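Local coordinates for hypoxanthine-guanine-xanthine phosphoribosyltransferase (Tritrichomonas foetus, PDB 1HGX), which transfers the phosphoribosyl group of 5-phospho-alpha-D-ribose 1-diphosphate to hypoxanthine, guanine or xanthine, salvaging host purines for the parasite, at residues A[83-94]-A[113-123]. Sequence-based numbering, arbitrary orientation.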
ATOM      1  N   LEU A  83     -19.437   7.214 -11.246  1.00 70.03           N
ATOM      2  CA  LEU A  83     -18.343   6.694 -10.439  1.00 53.31           C
ATOM      3  C   LEU A  83     -18.202   5.205 -10.731  1.00 43.74           C
ATOM      4  O   LEU A  83     -19.102   4.421 -10.457  1.00 42.21           O
ATOM      5  CB  LEU A  83     -18.627   6.925  -8.939  1.00 48.52           C
ATOM      6  CG  LEU A  83     -17.567   6.747  -7.826  1.00 42.38           C
ATOM      7  CD1 LEU A  83     -17.819   5.517  -6.980  1.00 31.96           C
ATOM      8  CD2 LEU A  83     -16.151   6.757  -8.373  1.00 39.24           C
ATOM      9  N   THR A  84     -17.078   4.816 -11.309  1.00 35.94           N
ATOM     10  CA  THR A  84     -16.840   3.417 -11.614  1.00 29.80           C
ATOM     11  C   THR A  84     -15.967   2.817 -10.526  1.00 23.29           C
ATOM     12  O   THR A  84     -14.932   3.377 -10.175  1.00 21.37           O
ATOM     13  CB  THR A  84     -16.098   3.242 -12.953  1.00 31.85           C
ATOM     14  OG1 THR A  84     -16.785   3.966 -13.977  1.00 37.48           O
ATOM     15  CG2 THR A  84     -16.032   1.762 -13.344  1.00 33.21           C
ATOM     16  N   ILE A  85     -16.395   1.691  -9.978  1.00 20.59           N
ATOM     17  CA  ILE A  85     -15.615   1.015  -8.959  1.00 21.15           C
ATOM     18  C   ILE A  85     -15.067  -0.257  -9.596  1.00 20.84           C
ATOM     19  O   ILE A  85     -15.824  -1.178  -9.895  1.00 19.87           O
ATOM     20  CB  ILE A  85     -16.469   0.676  -7.720  1.00 20.00           C
ATOM     21  CG1 ILE A  85     -17.078   1.957  -7.139  1.00 21.31           C
ATOM     22  CG2 ILE A  85     -15.611  -0.025  -6.669  1.00 19.70           C
ATOM     23  CD1 ILE A  85     -18.110   1.739  -6.068  1.00 19.96           C
ATOM     24  N   SER A  86     -13.767  -0.261  -9.872  1.00 21.06           N
ATOM     25  CA  SER A  86     -13.089  -1.408 -10.481  1.00 23.79           C
ATOM     26  C   SER A  86     -12.825  -2.506  -9.457  1.00 24.59           C
ATOM     27  O   SER A  86     -12.797  -3.691  -9.788  1.00 26.46           O
ATOM     28  CB  SER A  86     -11.753  -0.972 -11.071  1.00 21.73           C
ATOM     29  OG  SER A  86     -11.906   0.218 -11.813  1.00 37.37           O
ATOM     30  N   LYS A  87     -12.580  -2.102  -8.217  1.00 22.38           N
ATOM     31  CA  LYS A  87     -12.327  -3.057  -7.156  1.00 20.94           C
ATOM     32  C   LYS A  87     -13.048  -2.533  -5.929  1.00 19.35           C
ATOM     33  O   LYS A  87     -12.728  -1.465  -5.418  1.00 16.52           O
ATOM     34  CB  LYS A  87     -10.821  -3.193  -6.919  1.00 21.67           C
ATOM     35  CG  LYS A  87     -10.424  -4.269  -5.929  1.00 23.71           C
ATOM     36  CD  LYS A  87     -10.453  -3.755  -4.506  1.00 23.44           C
ATOM     37  CE  LYS A  87      -9.976  -4.809  -3.541  1.00 18.64           C
ATOM     38  NZ  LYS A  87     -10.605  -4.608  -2.220  1.00 20.39           N
ATOM     39  N   ASP A  88     -14.093  -3.244  -5.535  1.00 17.32           N
ATOM     40  CA  ASP A  88     -14.895  -2.868  -4.385  1.00 17.20           C
ATOM     41  C   ASP A  88     -14.324  -3.506  -3.110  1.00 16.28           C
ATOM     42  O   ASP A  88     -13.459  -4.377  -3.170  1.00 17.68           O
ATOM     43  CB  ASP A  88     -16.345  -3.313  -4.628  1.00 16.92           C
ATOM     44  CG  ASP A  88     -17.367  -2.393  -3.980  1.00 19.23           C
ATOM     45  OD1 ASP A  88     -17.003  -1.613  -3.080  1.00 17.23           O
ATOM     46  OD2 ASP A  88     -18.548  -2.452  -4.372  1.00 15.42           O
ATOM     47  N   LEU A  89     -14.833  -3.079  -1.962  1.00 16.54           N
ATOM     48  CA  LEU A  89     -14.397  -3.578  -0.664  1.00 16.99           C
ATOM     49  C   LEU A  89     -14.647  -5.068  -0.486  1.00 17.58           C
ATOM     50  O   LEU A  89     -15.583  -5.625  -1.059  1.00 18.69           O
ATOM     51  CB  LEU A  89     -15.139  -2.846   0.450  1.00 15.50           C
ATOM     52  CG  LEU A  89     -15.043  -1.323   0.555  1.00 17.08           C
ATOM     53  CD1 LEU A  89     -15.864  -0.867   1.758  1.00 12.44           C
ATOM     54  CD2 LEU A  89     -13.597  -0.885   0.697  1.00 14.40           C
ATOM     55  N   LYS A  90     -13.803  -5.702   0.317  1.00 16.28           N
ATOM     56  CA  LYS A  90     -13.951  -7.118   0.626  1.00 18.49           C
ATOM     57  C   LYS A  90     -14.795  -7.213   1.896  1.00 19.27           C
ATOM     58  O   LYS A  90     -15.581  -8.143   2.080  1.00 20.21           O
ATOM     59  CB  LYS A  90     -12.578  -7.759   0.854  1.00 18.48           C
ATOM     60  N   THR A  91     -14.666  -6.195   2.740  1.00 18.69           N
ATOM     61  CA  THR A  91     -15.359  -6.114   4.020  1.00 18.44           C
ATOM     62  C   THR A  91     -16.782  -5.577   3.964  1.00 17.09           C
ATOM     63  O   THR A  91     -17.079  -4.632   3.228  1.00 15.70           O
ATOM     64  CB  THR A  91     -14.566  -5.210   4.983  1.00 16.24           C
ATOM     65  OG1 THR A  91     -13.189  -5.604   4.961  1.00 19.43           O
ATOM     66  CG2 THR A  91     -15.101  -5.323   6.406  1.00 18.09           C
ATOM     67  N   ASN A  92     -17.668  -6.207   4.726  1.00 14.59           N
ATOM     68  CA  ASN A  92     -19.041  -5.740   4.824  1.00 16.85           C
ATOM     69  C   ASN A  92     -18.900  -4.670   5.903  1.00 13.79           C
ATOM     70  O   ASN A  92     -18.537  -4.989   7.034  1.00 15.11           O
ATOM     71  CB  ASN A  92     -19.973  -6.857   5.303  1.00 17.73           C
ATOM     72  CG  ASN A  92     -21.399  -6.364   5.576  1.00 21.04           C
ATOM     73  OD1 ASN A  92     -21.678  -5.165   5.532  1.00 18.36           O
ATOM     74  ND2 ASN A  92     -22.294  -7.290   5.884  1.00 23.09           N
ATOM     75  N   ILE A  93     -19.133  -3.407   5.545  1.00 11.77           N
ATOM     76  CA  ILE A  93     -18.982  -2.314   6.508  1.00 12.83           C
ATOM     77  C   ILE A  93     -20.208  -1.938   7.329  1.00 12.92           C
ATOM     78  O   ILE A  93     -20.189  -0.955   8.074  1.00 14.78           O
ATOM     79  CB  ILE A  93     -18.377  -1.034   5.856  1.00 12.98           C
ATOM     80  CG1 ILE A  93     -19.326  -0.440   4.807  1.00 14.15           C
ATOM     81  CG2 ILE A  93     -17.014  -1.361   5.259  1.00 11.18           C
ATOM     82  CD1 ILE A  93     -18.894   0.930   4.283  1.00 10.53           C
ATOM     83  N   GLU A  94     -21.274  -2.716   7.208  1.00 14.89           N
ATOM     84  CA  GLU A  94     -22.486  -2.449   7.970  1.00 16.01           C
ATOM     85  C   GLU A  94     -22.158  -2.496   9.462  1.00 15.30           C
ATOM     86  O   GLU A  94     -21.608  -3.482   9.951  1.00 15.73           O
ATOM     87  CB  GLU A  94     -23.532  -3.511   7.647  1.00 20.34           C
ATOM     88  CG  GLU A  94     -24.826  -3.365   8.404  1.00 26.27           C
ATOM     89  CD  GLU A  94     -25.797  -4.504   8.130  1.00 32.57           C
ATOM     90  OE1 GLU A  94     -25.377  -5.561   7.595  1.00 31.63           O
ATOM     91  OE2 GLU A  94     -26.988  -4.340   8.471  1.00 41.66           O
ATOM     92  N   GLN A 113     -19.090  11.181  -4.457  1.00 15.10           N
ATOM     93  CA  GLN A 113     -19.733   9.977  -4.971  1.00 15.05           C
ATOM     94  C   GLN A 113     -19.362   8.744  -4.147  1.00 15.41           C
ATOM     95  O   GLN A 113     -20.210   7.888  -3.877  1.00 14.41           O
ATOM     96  CB  GLN A 113     -19.366   9.774  -6.436  1.00 15.93           C
ATOM     97  CG  GLN A 113     -19.777  10.950  -7.298  1.00 18.92           C
ATOM     98  CD  GLN A 113     -19.726  10.635  -8.764  1.00 26.77           C
ATOM     99  OE1 GLN A 113     -20.760  10.457  -9.404  1.00 28.87           O
ATOM    100  NE2 GLN A 113     -18.523  10.563  -9.312  1.00 26.47           N
ATOM    101  N   LEU A 114     -18.108   8.681  -3.712  1.00 13.72           N
ATOM    102  CA  LEU A 114     -17.628   7.569  -2.911  1.00 15.24           C
ATOM    103  C   LEU A 114     -18.366   7.552  -1.571  1.00 13.74           C
ATOM    104  O   LEU A 114     -18.835   6.503  -1.123  1.00 16.37           O
ATOM    105  CB  LEU A 114     -16.119   7.693  -2.676  1.00 15.06           C
ATOM    106  CG  LEU A 114     -15.258   6.427  -2.739  1.00 20.71           C
ATOM    107  CD1 LEU A 114     -14.051   6.602  -1.843  1.00 17.67           C
ATOM    108  CD2 LEU A 114     -16.027   5.194  -2.324  1.00 16.80           C
ATOM    109  N   LEU A 115     -18.500   8.715  -0.945  1.00 13.76           N
ATOM    110  CA  LEU A 115     -19.196   8.801   0.336  1.00 14.05           C
ATOM    111  C   LEU A 115     -20.670   8.395   0.231  1.00 15.37           C
ATOM    112  O   LEU A 115     -21.191   7.710   1.118  1.00 13.85           O
ATOM    113  CB  LEU A 115     -19.067  10.202   0.940  1.00 14.12           C
ATOM    114  CG  LEU A 115     -17.684  10.590   1.478  1.00 10.03           C
ATOM    115  CD1 LEU A 115     -17.756  11.969   2.102  1.00 12.12           C
ATOM    116  CD2 LEU A 115     -17.227   9.572   2.518  1.00 15.30           C
ATOM    117  N   ASN A 116     -21.336   8.804  -0.849  1.00 13.23           N
ATOM    118  CA  ASN A 116     -22.741   8.452  -1.046  1.00 15.25           C
ATOM    119  C   ASN A 116     -22.848   6.940  -1.189  1.00 13.68           C
ATOM    120  O   ASN A 116     -23.756   6.327  -0.637  1.00 17.49           O
ATOM    121  CB  ASN A 116     -23.333   9.127  -2.290  1.00 18.93           C
ATOM    122  CG  ASN A 116     -23.659  10.599  -2.072  1.00 27.40           C
ATOM    123  OD1 ASN A 116     -23.960  11.031  -0.954  1.00 32.92           O
ATOM    124  ND2 ASN A 116     -23.648  11.368  -3.153  1.00 31.16           N
ATOM    125  N   ASN A 117     -21.924   6.334  -1.928  1.00 12.82           N
ATOM    126  CA  ASN A 117     -21.936   4.888  -2.104  1.00 13.06           C
ATOM    127  C   ASN A 117     -21.737   4.181  -0.759  1.00 16.51           C
ATOM    128  O   ASN A 117     -22.508   3.294  -0.394  1.00 15.03           O
ATOM    129  CB  ASN A 117     -20.849   4.445  -3.088  1.00 16.42           C
ATOM    130  CG  ASN A 117     -20.746   2.924  -3.212  1.00 20.39           C
ATOM    131  OD1 ASN A 117     -20.317   2.248  -2.285  1.00 24.40           O
ATOM    132  ND2 ASN A 117     -21.120   2.390  -4.376  1.00 19.51           N
ATOM    133  N   LEU A 118     -20.736   4.619   0.004  1.00 14.92           N
ATOM    134  CA  LEU A 118     -20.437   3.992   1.296  1.00 15.94           C
ATOM    135  C   LEU A 118     -21.508   4.189   2.372  1.00 15.09           C
ATOM    136  O   LEU A 118     -21.779   3.277   3.154  1.00 11.55           O
ATOM    137  CB  LEU A 118     -19.066   4.446   1.825  1.00 12.10           C
ATOM    138  CG  LEU A 118     -17.824   4.104   0.986  1.00 12.75           C
ATOM    139  CD1 LEU A 118     -16.602   4.710   1.652  1.00 13.21           C
ATOM    140  CD2 LEU A 118     -17.637   2.608   0.821  1.00  8.66           C
ATOM    141  N   GLN A 119     -22.142   5.358   2.390  1.00 12.71           N
ATOM    142  CA  GLN A 119     -23.163   5.635   3.391  1.00 13.45           C
ATOM    143  C   GLN A 119     -24.368   4.689   3.256  1.00 15.82           C
ATOM    144  O   GLN A 119     -25.019   4.350   4.255  1.00 14.13           O
ATOM    145  CB  GLN A 119     -23.585   7.105   3.316  1.00 13.27           C
ATOM    146  CG  GLN A 119     -24.334   7.621   4.532  1.00 23.18           C
ATOM    147  CD  GLN A 119     -23.527   7.516   5.812  1.00 25.77           C
ATOM    148  OE1 GLN A 119     -23.787   6.659   6.657  1.00 27.16           O
ATOM    149  NE2 GLN A 119     -22.544   8.392   5.963  1.00 27.15           N
ATOM    150  N   MET A 120     -24.630   4.229   2.033  1.00 14.17           N
ATOM    151  CA  MET A 120     -25.742   3.309   1.759  1.00 16.27           C
ATOM    152  C   MET A 120     -25.526   1.926   2.365  1.00 15.76           C
ATOM    153  O   MET A 120     -26.480   1.156   2.534  1.00 16.25           O
ATOM    154  CB  MET A 120     -25.948   3.140   0.254  1.00 18.78           C
ATOM    155  CG  MET A 120     -26.637   4.299  -0.423  1.00 31.14           C
ATOM    156  SD  MET A 120     -26.929   3.944  -2.168  1.00 41.06           S
ATOM    157  CE  MET A 120     -25.617   4.897  -2.914  1.00 37.48           C
ATOM    158  N   ARG A 121     -24.273   1.603   2.670  1.00 12.68           N
ATOM    159  CA  ARG A 121     -23.930   0.311   3.247  1.00 13.22           C
ATOM    160  C   ARG A 121     -24.141   0.260   4.760  1.00 13.35           C
ATOM    161  O   ARG A 121     -23.845  -0.744   5.410  1.00 16.72           O
ATOM    162  CB  ARG A 121     -22.496  -0.051   2.888  1.00 13.97           C
ATOM    163  CG  ARG A 121     -22.181   0.144   1.410  1.00 18.37           C
ATOM    164  CD  ARG A 121     -20.814  -0.414   1.091  1.00 18.36           C
ATOM    165  NE  ARG A 121     -20.354  -0.012  -0.226  1.00 19.05           N
ATOM    166  CZ  ARG A 121     -19.526  -0.725  -0.979  1.00 16.84           C
ATOM    167  NH1 ARG A 121     -19.061  -1.895  -0.554  1.00 18.03           N
ATOM    168  NH2 ARG A 121     -19.146  -0.253  -2.156  1.00 17.87           N
ATOM    169  N   LYS A 122     -24.608   1.375   5.312  1.00 13.60           N
ATOM    170  CA  LYS A 122     -24.922   1.511   6.725  1.00 15.71           C
ATOM    171  C   LYS A 122     -23.786   1.369   7.741  1.00 17.70           C
ATOM    172  O   LYS A 122     -23.884   0.579   8.691  1.00 14.88           O
ATOM    173  CB  LYS A 122     -26.088   0.578   7.080  1.00 23.31           C
ATOM    174  CG  LYS A 122     -27.384   0.930   6.351  1.00 25.91           C
ATOM    175  CD  LYS A 122     -28.544   0.124   6.882  1.00 36.88           C
ATOM    176  CE  LYS A 122     -29.864   0.635   6.331  1.00 40.21           C
ATOM    177  NZ  LYS A 122     -31.017  -0.102   6.931  1.00 47.32           N
ATOM    178  N   PRO A 123     -22.693   2.139   7.568  1.00 14.55           N
ATOM    179  CA  PRO A 123     -21.571   2.059   8.519  1.00 14.29           C
ATOM    180  C   PRO A 123     -21.976   2.724   9.845  1.00 14.72           C
ATOM    181  O   PRO A 123     -22.917   3.517   9.873  1.00 16.99           O
ATOM    182  CB  PRO A 123     -20.471   2.861   7.809  1.00 13.46           C
ATOM    183  CG  PRO A 123     -21.246   3.916   7.075  1.00  7.29           C
ATOM    184  CD  PRO A 123     -22.417   3.131   6.505  1.00 11.21           C
TER
HETATM  185  O   HOH W   1     -20.738  -0.650  -4.623  1.00 14.20           O
HETATM  186  O   HOH W   2     -19.151  -3.632   1.696  1.00 36.86           O
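Arg-121, just past helix 109-119, reaches Asp-88 through a salt bridge whose main bond, Arg-121 NH2 to Asp-88 OD1, measures 2.7 Å and is fairly straight (154° at the hydrogen). It uses the syn lone pair of OD1 and lies near the guanidinium plane, although carboxylate and guanidinium are twisted 80° apart. On its anti side, but tilted out of the carboxylate plane, Asp-88 OD1 also accepts the Leu-89 backbone N at 2.8 Å. Within its own segment the guanidinium is restrained side-on, NE and NH2 both donating to Asn-117 OD1 close to its plane. Across the contact, water 2 bridges NH1 to Thr-91 O. Leu-89 CD1 lies over one guanidinium face.

Ile-93 lies aslant across Arg-121 CB and CD, Ile-93 CG1 3.7 Å from Arg-121 CB. With Ile-93 CG1 set between backbone N and carbonyl carbon (chi1 65°), Ile-93 CD1 also extends to Leu-118 CD2 at 4.0 Å. Past the helix, Pro-123 CA makes a CA-H...O contact with Ile-93 O (3.3 Å). At the other end Leu-83 and Gln-113 run alongside in opposite senses, Leu-83 CB 3.7 Å from Gln-113 NE2, with Leu-83 CG against Gln-113 CB.

Strand 84-87, outermost of the sheet within this chain, and the loop after it thus meet the later part of helix 109-119 and the turn that follows; through Leu-114 and Leu-118 this helix packs on strands 41-45 and 97-102, flanking the central sheet of the type I phosphoribosyltransferase fold.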